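Local coordinates for protein putative exonuclease (Eubacterium rectale, PDB 3L0A) that binds a zinc ion through four cysteines and probably acts as a hydrolase, perhaps an exonuclease, at residues D71-K74 and K75-E79; Y161-F164 and V165-W168; Q178-V181 and R182-G186; L243-C246 and C247-N250. All blocks are in the same frame, centred on the assembly; numbering follows the deposited sequence.

Interaction 1. Residues D71-K74 and K75-E79; sequences DQFK and KDNPE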
loop_
_atom_site.group_PDB
_atom_site.type_symbol
_atom_site.label_atom_id
_atom_site.label_comp_id
_atom_site.label_asym_id
_atom_site.label_seq_id
_atom_site.Cartn_x
_atom_site.Cartn_y
_atom_site.Cartn_z
ATOM N N ASP A 71 -27.081 -21.069 -6.898
ATOM C CA ASP A 71 -27.427 -21.028 -8.336
ATOM C C ASP A 71 -28.034 -19.684 -8.671
ATOM O O ASP A 71 -27.706 -19.088 -9.703
ATOM C CB ASP A 71 -28.420 -22.134 -8.730
ATOM C CG ASP A 71 -28.578 -22.263 -10.248
ATOM O OD1 ASP A 71 -27.630 -22.723 -10.912
ATOM O OD2 ASP A 71 -29.642 -21.897 -10.796
ATOM N N GLN A 72 -28.939 -19.232 -7.804
ATOM C CA GLN A 72 -29.655 -17.998 -8.023
ATOM C C GLN A 72 -28.780 -16.821 -7.729
ATOM O O GLN A 72 -28.903 -15.812 -8.401
ATOM C CB GLN A 72 -30.943 -17.911 -7.196
ATOM C CG GLN A 72 -31.901 -16.778 -7.673
ATOM C CD GLN A 72 -32.333 -16.900 -9.165
ATOM O OE1 GLN A 72 -32.834 -17.955 -9.615
ATOM N NE2 GLN A 72 -32.116 -15.816 -9.937
ATOM N N PHE A 73 -27.879 -16.928 -6.760
ATOM C CA PHE A 73 -26.919 -15.835 -6.568
ATOM C C PHE A 73 -26.098 -15.558 -7.844
ATOM O O PHE A 73 -25.877 -14.390 -8.258
ATOM C CB PHE A 73 -25.963 -16.141 -5.442
ATOM C CG PHE A 73 -25.037 -15.015 -5.140
ATOM C CD1 PHE A 73 -25.459 -13.953 -4.381
ATOM C CD2 PHE A 73 -23.755 -15.010 -5.619
ATOM C CE1 PHE A 73 -24.617 -12.896 -4.112
ATOM C CE2 PHE A 73 -22.893 -13.966 -5.339
ATOM C CZ PHE A 73 -23.331 -12.899 -4.585
ATOM N N LYS A 74 -25.634 -16.638 -8.459
ATOM C CA LYS A 74 -24.810 -16.520 -9.634
ATOM C C LYS A 74 -25.596 -15.903 -10.787
ATOM O O LYS A 74 -25.081 -15.075 -11.526
ATOM C CB LYS A 74 -24.288 -17.887 -10.010
ATOM C CG LYS A 74 -23.135 -18.312 -9.136
ATOM C CD LYS A 74 -22.768 -19.739 -9.403
ATOM C CE LYS A 74 -21.345 -20.050 -8.997
ATOM N NZ LYS A 74 -21.105 -21.535 -9.036
ATOM N N LYS A 75 -26.850 -16.313 -10.926
ATOM C CA LYS A 75 -27.734 -15.742 -11.926
ATOM C C LYS A 75 -27.931 -14.237 -11.713
ATOM O O LYS A 75 -27.877 -13.463 -12.677
ATOM C CB LYS A 75 -29.082 -16.491 -11.954
ATOM C CG LYS A 75 -29.076 -17.722 -12.867
ATOM C CD LYS A 75 -30.147 -18.747 -12.465
ATOM C CE LYS A 75 -30.371 -19.864 -13.503
ATOM N NZ LYS A 75 -31.167 -21.032 -12.933
ATOM N N ASP A 76 -28.099 -13.810 -10.465
ATOM C CA ASP A 76 -28.403 -12.399 -10.190
ATOM C C ASP A 76 -27.187 -11.487 -10.228
ATOM O O ASP A 76 -27.363 -10.269 -10.202
ATOM C CB ASP A 76 -29.045 -12.213 -8.808
ATOM C CG ASP A 76 -30.417 -12.834 -8.688
ATOM O OD1 ASP A 76 -31.150 -12.958 -9.698
ATOM O OD2 ASP A 76 -30.765 -13.205 -7.543
ATOM N N ASN A 77 -25.983 -12.067 -10.225
ATOM C CA ASN A 77 -24.698 -11.336 -10.136
ATOM C C ASN A 77 -23.645 -11.788 -11.196
ATOM O O ASN A 77 -22.518 -12.231 -10.859
ATOM C CB ASN A 77 -24.083 -11.497 -8.748
ATOM C CG ASN A 77 -25.018 -11.099 -7.614
ATOM O OD1 ASN A 77 -25.054 -9.945 -7.219
ATOM N ND2 ASN A 77 -25.724 -12.096 -7.019
ATOM N N PRO A 78 -23.987 -11.675 -12.486
ATOM C CA PRO A 78 -23.104 -12.100 -13.599
ATOM C C PRO A 78 -21.723 -11.467 -13.631
ATOM O O PRO A 78 -20.841 -11.925 -14.352
ATOM C CB PRO A 78 -23.865 -11.634 -14.844
ATOM C CG PRO A 78 -24.776 -10.531 -14.337
ATOM C CD PRO A 78 -25.214 -11.035 -12.986
ATOM N N GLU A 79 -21.547 -10.400 -12.871
ATOM C CA GLU A 79 -20.270 -9.667 -12.856
ATOM C C GLU A 79 -19.175 -10.376 -12.040
ATOM O O GLU A 79 -18.027 -9.942 -12.070
ATOM C CB GLU A 79 -20.460 -8.169 -12.451
ATOM C CG GLU A 79 -21.129 -7.841 -11.056
ATOM C CD GLU A 79 -22.677 -8.146 -10.961
ATOM O OE1 GLU A 79 -23.396 -8.118 -12.013
ATOM O OE2 GLU A 79 -23.165 -8.397 -9.810
#
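Phe73 sends CG anti to its backbone N (chi1 -176°), while Asn77 holds CG beside its own N (chi1 -54°), and these two rotations bring the Asn77 amide over one face of the Phe73 ring. Atom ND2 of Asn77 sits above the ring centre, 3.2 Å from Phe73 CE1, with ring and amide planes inclined by 32°. The same ND2 donates a short bond of 2.6 Å to Phe73 O, nearly straight and close to the amide plane, so backbone and ring of one residue together fix the rotation of the amide. Asn77 is the first residue to leave helical geometry, and its side chain thus takes up a carbonyl in the last turn. On the exposed flank, Lys75 runs out extended to Asp71, where NZ meets OD2 at 2.8 Å in a salt bridge. Next to it Gln72 NE2 donates to Asp76 OD1 over 3.0 Å, arriving from above the carboxylate plane. Both pairs are spaced i to i+4, as is the backbone bond from Asp76 N to Gln72 O. The polar pairs face outward from helix 70-76, whereas Phe73 packs on Ser60 and Ser64 and Asn77 on Leu57, seating this helix end against helix 54-67.

Interaction 2. Residues Y161-F164 and V165-W168; sequences YLDF and VRYW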
loop_
_atom_site.group_PDB
_atom_site.type_symbol
_atom_site.label_atom_id
_atom_site.label_comp_id
_atom_site.label_asym_id
_atom_site.label_seq_id
_atom_site.Cartn_x
_atom_site.Cartn_y
_atom_site.Cartn_z
ATOM N N TYR A 161 -4.797 1.001 19.826
ATOM C CA TYR A 161 -5.035 -0.198 19.022
ATOM C C TYR A 161 -6.362 -0.875 19.362
ATOM O O TYR A 161 -6.667 -1.165 20.522
ATOM C CB TYR A 161 -3.893 -1.191 19.181
ATOM C CG TYR A 161 -2.673 -0.759 18.438
ATOM C CD1 TYR A 161 -2.707 -0.618 17.055
ATOM C CD2 TYR A 161 -1.487 -0.477 19.113
ATOM C CE1 TYR A 161 -1.590 -0.211 16.343
ATOM C CE2 TYR A 161 -0.355 -0.066 18.423
ATOM C CZ TYR A 161 -0.412 0.068 17.025
ATOM O OH TYR A 161 0.714 0.478 16.312
ATOM N N LEU A 162 -7.145 -1.128 18.325
ATOM C CA LEU A 162 -8.449 -1.727 18.501
ATOM C C LEU A 162 -8.573 -3.017 17.661
ATOM O O LEU A 162 -8.120 -3.106 16.520
ATOM C CB LEU A 162 -9.517 -0.684 18.137
ATOM C CG LEU A 162 -10.803 -0.660 18.960
ATOM C CD1 LEU A 162 -10.546 -0.804 20.493
ATOM C CD2 LEU A 162 -11.565 0.630 18.636
ATOM N N ASP A 163 -9.164 -4.043 18.262
ATOM C CA ASP A 163 -9.467 -5.306 17.573
ATOM C C ASP A 163 -10.515 -5.044 16.504
ATOM O O ASP A 163 -11.227 -4.054 16.582
ATOM C CB ASP A 163 -10.079 -6.281 18.571
ATOM C CG ASP A 163 -11.331 -5.708 19.189
ATOM O OD1 ASP A 163 -11.191 -4.862 20.099
ATOM O OD2 ASP A 163 -12.417 -6.038 18.710
ATOM N N PHE A 164 -10.688 -5.992 15.582
ATOM C CA PHE A 164 -11.622 -5.797 14.454
ATOM C C PHE A 164 -13.087 -5.691 14.836
ATOM O O PHE A 164 -13.855 -4.972 14.177
ATOM C CB PHE A 164 -11.394 -6.851 13.355
ATOM C CG PHE A 164 -12.147 -8.148 13.552
ATOM C CD1 PHE A 164 -13.431 -8.314 13.047
ATOM C CD2 PHE A 164 -11.565 -9.217 14.221
ATOM C CE1 PHE A 164 -14.107 -9.521 13.231
ATOM C CE2 PHE A 164 -12.261 -10.418 14.393
ATOM C CZ PHE A 164 -13.521 -10.564 13.881
ATOM N N VAL A 165 -13.482 -6.399 15.898
ATOM C CA VAL A 165 -14.899 -6.407 16.353
ATOM C C VAL A 165 -15.338 -5.041 16.792
ATOM O O VAL A 165 -16.360 -4.514 16.349
ATOM C CB VAL A 165 -15.124 -7.346 17.541
ATOM C CG1 VAL A 165 -16.610 -7.367 17.935
ATOM C CG2 VAL A 165 -14.622 -8.732 17.207
ATOM N N ARG A 166 -14.584 -4.450 17.704
ATOM C CA ARG A 166 -14.929 -3.100 18.135
ATOM C C ARG A 166 -14.670 -2.079 17.035
ATOM O O ARG A 166 -15.434 -1.115 16.892
ATOM C CB ARG A 166 -14.165 -2.735 19.401
ATOM C CG ARG A 166 -14.742 -3.392 20.635
ATOM C CD ARG A 166 -14.004 -2.943 21.868
ATOM N NE ARG A 166 -12.712 -3.568 21.951
ATOM C CZ ARG A 166 -11.908 -3.491 23.001
ATOM N NH1 ARG A 166 -12.263 -2.809 24.082
ATOM N NH2 ARG A 166 -10.744 -4.120 22.975
ATOM N N TYR A 167 -13.614 -2.270 16.247
ATOM C CA TYR A 167 -13.283 -1.262 15.200
ATOM C C TYR A 167 -14.362 -1.139 14.132
ATOM O O TYR A 167 -14.667 -0.038 13.687
ATOM C CB TYR A 167 -11.906 -1.548 14.548
ATOM C CG TYR A 167 -11.400 -0.516 13.489
ATOM C CD1 TYR A 167 -11.744 -0.650 12.167
ATOM C CD2 TYR A 167 -10.557 0.532 13.836
ATOM C CE1 TYR A 167 -11.310 0.202 11.227
ATOM C CE2 TYR A 167 -10.057 1.412 12.860
ATOM C CZ TYR A 167 -10.455 1.239 11.553
ATOM O OH TYR A 167 -10.072 2.091 10.521
ATOM N N TRP A 168 -14.947 -2.262 13.714
ATOM C CA TRP A 168 -15.939 -2.239 12.641
ATOM C C TRP A 168 -17.371 -2.283 13.163
ATOM O O TRP A 168 -18.327 -2.426 12.391
ATOM C CB TRP A 168 -15.700 -3.395 11.664
ATOM C CG TRP A 168 -14.498 -3.212 10.789
ATOM C CD1 TRP A 168 -13.329 -3.920 10.843
ATOM C CD2 TRP A 168 -14.358 -2.280 9.712
ATOM N NE1 TRP A 168 -12.471 -3.487 9.888
ATOM C CE2 TRP A 168 -13.068 -2.466 9.178
ATOM C CE3 TRP A 168 -15.201 -1.300 9.158
ATOM C CZ2 TRP A 168 -12.580 -1.710 8.090
ATOM C CZ3 TRP A 168 -14.709 -0.511 8.070
ATOM C CH2 TRP A 168 -13.416 -0.735 7.555
#
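Phe164, Val165 and Leu162 are the residues most engaged here, and the capping carboxylate of Asp163 lies among them. Val165 CG2 stands over the centre of the Phe164 ring, 4.0 Å from its centroid, in a CH-pi contact made possible by the chi1 of 87° that sets CG of Phe164 between its backbone N and carbonyl carbon. Leu162, just before the N-cap, lays CD1 over one face of the Arg166 guanidinium, off toward the rim, 3.8 Å from Arg166 NE. At the edge of that guanidinium comes Asp163, whose OD1 takes both NE (2.7 Å from OD1) and NH2 (3.0 Å) of Arg166 in a salt bridge, the planes nearly coplanar. The second oxygen, OD2, accepts from Arg166 N at 2.9 Å, almost straight but from above the carboxylate plane. Three N-H groups of one arginine therefore hold the carboxylate, which fixes its rotation. Ile259 of the second subunit packs on Asp163, Val165 and Arg166, and its Leu262 on Phe164, so the turn contributes to a subunit interface. An aspartate N-cap that accepts from the backbone N-H three residues on links strand 160-162 to the short helix 164-167.

Interaction 3. Residues Q178-V181 and R182-G186; sequences QEIV and RQNTG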
loop_
_atom_site.group_PDB
_atom_site.type_symbol
_atom_site.label_atom_id
_atom_site.label_comp_id
_atom_site.label_asym_id
_atom_site.label_seq_id
_atom_site.Cartn_x
_atom_site.Cartn_y
_atom_site.Cartn_z
ATOM N N GLN A 178 -28.954 -9.997 19.458
ATOM C CA GLN A 178 -29.251 -10.591 20.769
ATOM C C GLN A 178 -30.570 -10.111 21.386
ATOM O O GLN A 178 -31.408 -10.925 21.858
ATOM C CB GLN A 178 -28.106 -10.271 21.749
ATOM C CG GLN A 178 -28.164 -10.994 23.126
ATOM C CD GLN A 178 -26.961 -10.666 24.020
ATOM O OE1 GLN A 178 -26.734 -9.507 24.369
ATOM N NE2 GLN A 178 -26.181 -11.700 24.382
ATOM N N GLU A 179 -30.727 -8.798 21.429
ATOM C CA GLU A 179 -31.892 -8.161 22.009
ATOM C C GLU A 179 -33.159 -8.468 21.234
ATOM O O GLU A 179 -34.183 -8.730 21.860
ATOM C CB GLU A 179 -31.674 -6.640 22.109
ATOM C CG GLU A 179 -32.901 -5.768 22.421
ATOM C CD GLU A 179 -33.647 -6.152 23.697
ATOM O OE1 GLU A 179 -33.090 -6.866 24.575
ATOM O OE2 GLU A 179 -34.818 -5.717 23.827
ATOM N N ILE A 180 -33.124 -8.433 19.903
ATOM C CA ILE A 180 -34.332 -8.724 19.106
ATOM C C ILE A 180 -34.767 -10.181 19.273
ATOM O O ILE A 180 -35.951 -10.435 19.455
ATOM C CB ILE A 180 -34.196 -8.346 17.613
ATOM C CG1 ILE A 180 -33.901 -6.843 17.460
ATOM C CG2 ILE A 180 -35.457 -8.649 16.831
ATOM C CD1 ILE A 180 -35.027 -5.923 17.902
ATOM N N VAL A 181 -33.814 -11.123 19.253
ATOM C CA VAL A 181 -34.098 -12.534 19.592
ATOM C C VAL A 181 -34.737 -12.606 20.992
ATOM O O VAL A 181 -35.701 -13.356 21.230
ATOM C CB VAL A 181 -32.801 -13.436 19.517
ATOM C CG1 VAL A 181 -33.036 -14.845 20.037
ATOM C CG2 VAL A 181 -32.195 -13.497 18.054
ATOM N N ARG A 182 -34.223 -11.806 21.914
ATOM C CA ARG A 182 -34.751 -11.831 23.250
ATOM C C ARG A 182 -36.197 -11.371 23.271
ATOM O O ARG A 182 -36.944 -11.864 24.062
ATOM C CB ARG A 182 -33.917 -10.988 24.203
ATOM C CG ARG A 182 -34.262 -11.235 25.682
ATOM C CD ARG A 182 -33.684 -10.155 26.607
ATOM N NE ARG A 182 -34.221 -8.855 26.247
ATOM C CZ ARG A 182 -35.450 -8.433 26.530
ATOM N NH1 ARG A 182 -36.299 -9.184 27.221
ATOM N NH2 ARG A 182 -35.841 -7.236 26.129
ATOM N N GLN A 183 -36.598 -10.448 22.401
ATOM C CA GLN A 183 -37.997 -9.985 22.384
ATOM C C GLN A 183 -38.953 -10.984 21.706
ATOM O O GLN A 183 -40.159 -10.898 21.887
ATOM C CB GLN A 183 -38.124 -8.638 21.669
ATOM C CG GLN A 183 -37.307 -7.499 22.251
ATOM C CD GLN A 183 -37.448 -6.227 21.444
ATOM O OE1 GLN A 183 -38.260 -6.151 20.531
ATOM N NE2 GLN A 183 -36.653 -5.221 21.775
ATOM N N ASN A 184 -38.408 -11.905 20.908
ATOM C CA ASN A 184 -39.197 -12.958 20.258
ATOM C C ASN A 184 -39.178 -14.234 21.076
ATOM O O ASN A 184 -40.179 -14.898 21.177
ATOM C CB ASN A 184 -38.630 -13.296 18.868
ATOM C CG ASN A 184 -38.895 -12.213 17.828
ATOM O OD1 ASN A 184 -40.005 -12.077 17.309
ATOM N ND2 ASN A 184 -37.868 -11.467 17.497
ATOM N N THR A 185 -38.017 -14.570 21.631
ATOM C CA THR A 185 -37.807 -15.852 22.305
ATOM C C THR A 185 -37.868 -15.847 23.829
ATOM O O THR A 185 -38.153 -16.877 24.407
ATOM C CB THR A 185 -36.430 -16.446 21.948
ATOM O OG1 THR A 185 -36.502 -16.974 20.629
ATOM C CG2 THR A 185 -36.037 -17.602 22.893
ATOM N N GLY A 186 -37.517 -14.723 24.460
ATOM C CA GLY A 186 -37.284 -14.657 25.908
ATOM C C GLY A 186 -35.853 -15.022 26.293
ATOM O O GLY A 186 -35.398 -14.683 27.402
#
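The guanidinium of Arg182 presents its edge to the carboxylate of Glu179, with OE1 lying in the guanidinium plane, while the two planes are turned 34° apart. Arg182 grips side-on: NE donates to Glu179 OE1 at 2.8 Å on the syn side, and NH2 reaches Glu179 OE2 at 2.9 Å through that oxygen's syn lone pair. The amide of Gln183 comes to the same carboxylate from another direction. Its NE2 gives an almost straight bond of 2.8 Å to Glu179 OE2 on the anti side, so this oxygen serves two donors from its two sides. Glu179 can meet both partners because its chain, which leaves with CG opposite the backbone N (chi1 168°), bends at chi2 (56°) and leans toward the C-terminal end of the helix, while Arg182 bends at chi3 to come round to it. The adjacent arginine, with the amide N-H, would be expected to favour the charged form of the carboxylate.

Further on, Asn184 ND2 donates to Ile180 O at 2.9 Å, from above the carbonyl plane, and Thr185 N bonds to Val181 O at 2.6 Å. The amides are also used outward: Gln183 NE2 bonds Glu122 O and Asn184 ND2 bonds Thr120 O, fastening the helix to strand 114-123, where Val181 also packs on Met119. The result is an i to i+3 and i to i+4 side-chain network at the C-terminal end of an alpha-helix, which ends at Gly186, a positive-phi glycine whose N bonds to Arg182 O.

Interaction 4. Residues L243-C246 and C247-N250; sequences LCDC and CRHN. With ZN (zinc ion), chain B.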
loop_
_atom_site.group_PDB
_atom_site.type_symbol
_atom_site.label_atom_id
_atom_site.label_comp_id
_atom_site.label_asym_id
_atom_site.label_seq_id
_atom_site.Cartn_x
_atom_site.Cartn_y
_atom_site.Cartn_z
ATOM N N LEU A 243 -17.186 13.558 2.584
ATOM C CA LEU A 243 -16.041 12.706 2.338
ATOM C C LEU A 243 -16.387 11.355 1.681
ATOM O O LEU A 243 -15.516 10.503 1.554
ATOM C CB LEU A 243 -15.286 12.464 3.672
ATOM C CG LEU A 243 -14.619 13.713 4.298
ATOM C CD1 LEU A 243 -13.968 13.388 5.679
ATOM C CD2 LEU A 243 -13.560 14.309 3.345
ATOM N N CYS A 244 -17.642 11.146 1.277
ATOM C CA CYS A 244 -18.062 9.893 0.669
ATOM C C CYS A 244 -18.437 10.174 -0.791
ATOM O O CYS A 244 -18.542 11.334 -1.225
ATOM C CB CYS A 244 -19.255 9.298 1.451
ATOM S SG CYS A 244 -20.764 10.308 1.329
ATOM N N ASP A 245 -18.629 9.121 -1.562
ATOM C CA ASP A 245 -18.887 9.239 -2.990
ATOM C C ASP A 245 -20.242 9.929 -3.251
ATOM O O ASP A 245 -20.365 10.764 -4.178
ATOM C CB ASP A 245 -18.820 7.855 -3.671
ATOM C CG ASP A 245 -17.360 7.339 -3.919
ATOM O OD1 ASP A 245 -16.405 8.139 -4.121
ATOM O OD2 ASP A 245 -17.189 6.094 -3.989
ATOM N N CYS A 246 -21.240 9.606 -2.423
ATOM C CA CYS A 246 -22.588 10.236 -2.510
ATOM C C CYS A 246 -22.479 11.738 -2.334
ATOM O O CYS A 246 -22.969 12.502 -3.148
ATOM C CB CYS A 246 -23.561 9.661 -1.450
ATOM S SG CYS A 246 -25.218 10.360 -1.449
ATOM N N CYS A 247 -21.796 12.141 -1.267
ATOM C CA CYS A 247 -21.522 13.554 -1.033
ATOM C C CYS A 247 -20.867 14.222 -2.237
ATOM O O CYS A 247 -21.245 15.320 -2.623
ATOM C CB CYS A 247 -20.667 13.735 0.224
ATOM S SG CYS A 247 -21.630 13.919 1.740
ATOM N N ARG A 248 -19.901 13.548 -2.843
ATOM C CA ARG A 248 -19.141 14.139 -3.932
ATOM C C ARG A 248 -19.955 14.240 -5.213
ATOM O O ARG A 248 -19.857 15.229 -5.936
ATOM C CB ARG A 248 -17.842 13.364 -4.190
ATOM C CG ARG A 248 -16.842 13.387 -3.005
ATOM C CD ARG A 248 -15.450 12.973 -3.404
ATOM N NE ARG A 248 -15.302 11.536 -3.303
ATOM C CZ ARG A 248 -15.047 10.884 -2.185
ATOM N NH1 ARG A 248 -14.876 11.504 -1.032
ATOM N NH2 ARG A 248 -14.964 9.578 -2.222
ATOM N N HIS A 249 -20.730 13.205 -5.503
ATOM C CA HIS A 249 -21.662 13.218 -6.641
ATOM C C HIS A 249 -22.651 14.354 -6.566
ATOM O O HIS A 249 -22.996 14.950 -7.564
ATOM C CB HIS A 249 -22.462 11.917 -6.702
ATOM C CG HIS A 249 -23.393 11.856 -7.871
ATOM N ND1 HIS A 249 -22.993 11.415 -9.114
ATOM C CD2 HIS A 249 -24.694 12.215 -7.997
ATOM C CE1 HIS A 249 -24.018 11.473 -9.947
ATOM N NE2 HIS A 249 -25.060 11.967 -9.298
ATOM N N ASN A 250 -23.117 14.632 -5.355
ATOM C CA ASN A 250 -24.149 15.645 -5.129
ATOM C C ASN A 250 -23.673 17.077 -4.855
ATOM O O ASN A 250 -24.488 17.961 -4.700
ATOM C CB ASN A 250 -25.034 15.152 -3.981
ATOM C CG ASN A 250 -25.957 14.045 -4.411
ATOM O OD1 ASN A 250 -27.020 14.316 -4.951
ATOM N ND2 ASN A 250 -25.570 12.790 -4.164
HETATM ZN ZN ZN B . -21.140 11.817 2.954
#
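Helix 245-250 opens at Cys244, the N-cap, and its backbone bonds run from Arg248 N to Cys244 O and from His249 N to Asp245 O. The sulfur of Cys244 has two partners: SG binds zinc at 2.2 Å and accepts a nearly straight bond of 3.3 Å from Cys247 N. Its chi1 of 66° places the sulfur where both can be met, and the N-H probably helps offset the charge on it. Cys247 SG joins the same zinc at 2.5 Å, and Cys36 and Cys241 complete a four-cysteine site. Arg248 folds back over the helix start, so that the Cys244 carbonyl O lies against the centre of one guanidinium face. Its NH2 reaches Asp245 OD1 at 2.8 Å in a salt bridge, the two planes perpendicular, while NH1 makes a weak bond to Leu243 O. Further along, Cys246 O takes both N and ND2 of Asn250, from opposite faces of the carbonyl plane, with ND2 at 2.8 Å from Cys246 O. Glu201 of the third subunit bonds Asp245 OD1 and Arg248 NE, while within the chain Cys246 packs on Phe38, Tyr39 and Glu42 of helix 37-45.

Overall arrangement
The four contacts follow one another along the chain without overlap, all within the PDDEXK-like domain, and none touches another. Interactions 2 and 3 are neighbours in sequence, on helices 164-167 and 170-185, with centres 25 Å apart. Interactions 3 and 4 are the most distant pair, 37 Å between centres and on opposite sides of the chain's centre; interactions 1 and 2 also flank that centre. Helix 170-185 packs on strand 114-123 of the mixed sheet, whereas helix 70-76 lies against helix 54-67. Only interaction 4 holds zinc ligands. Interactions 2 and 4 meet different subunits, so local helix ends serve both fold and assembly.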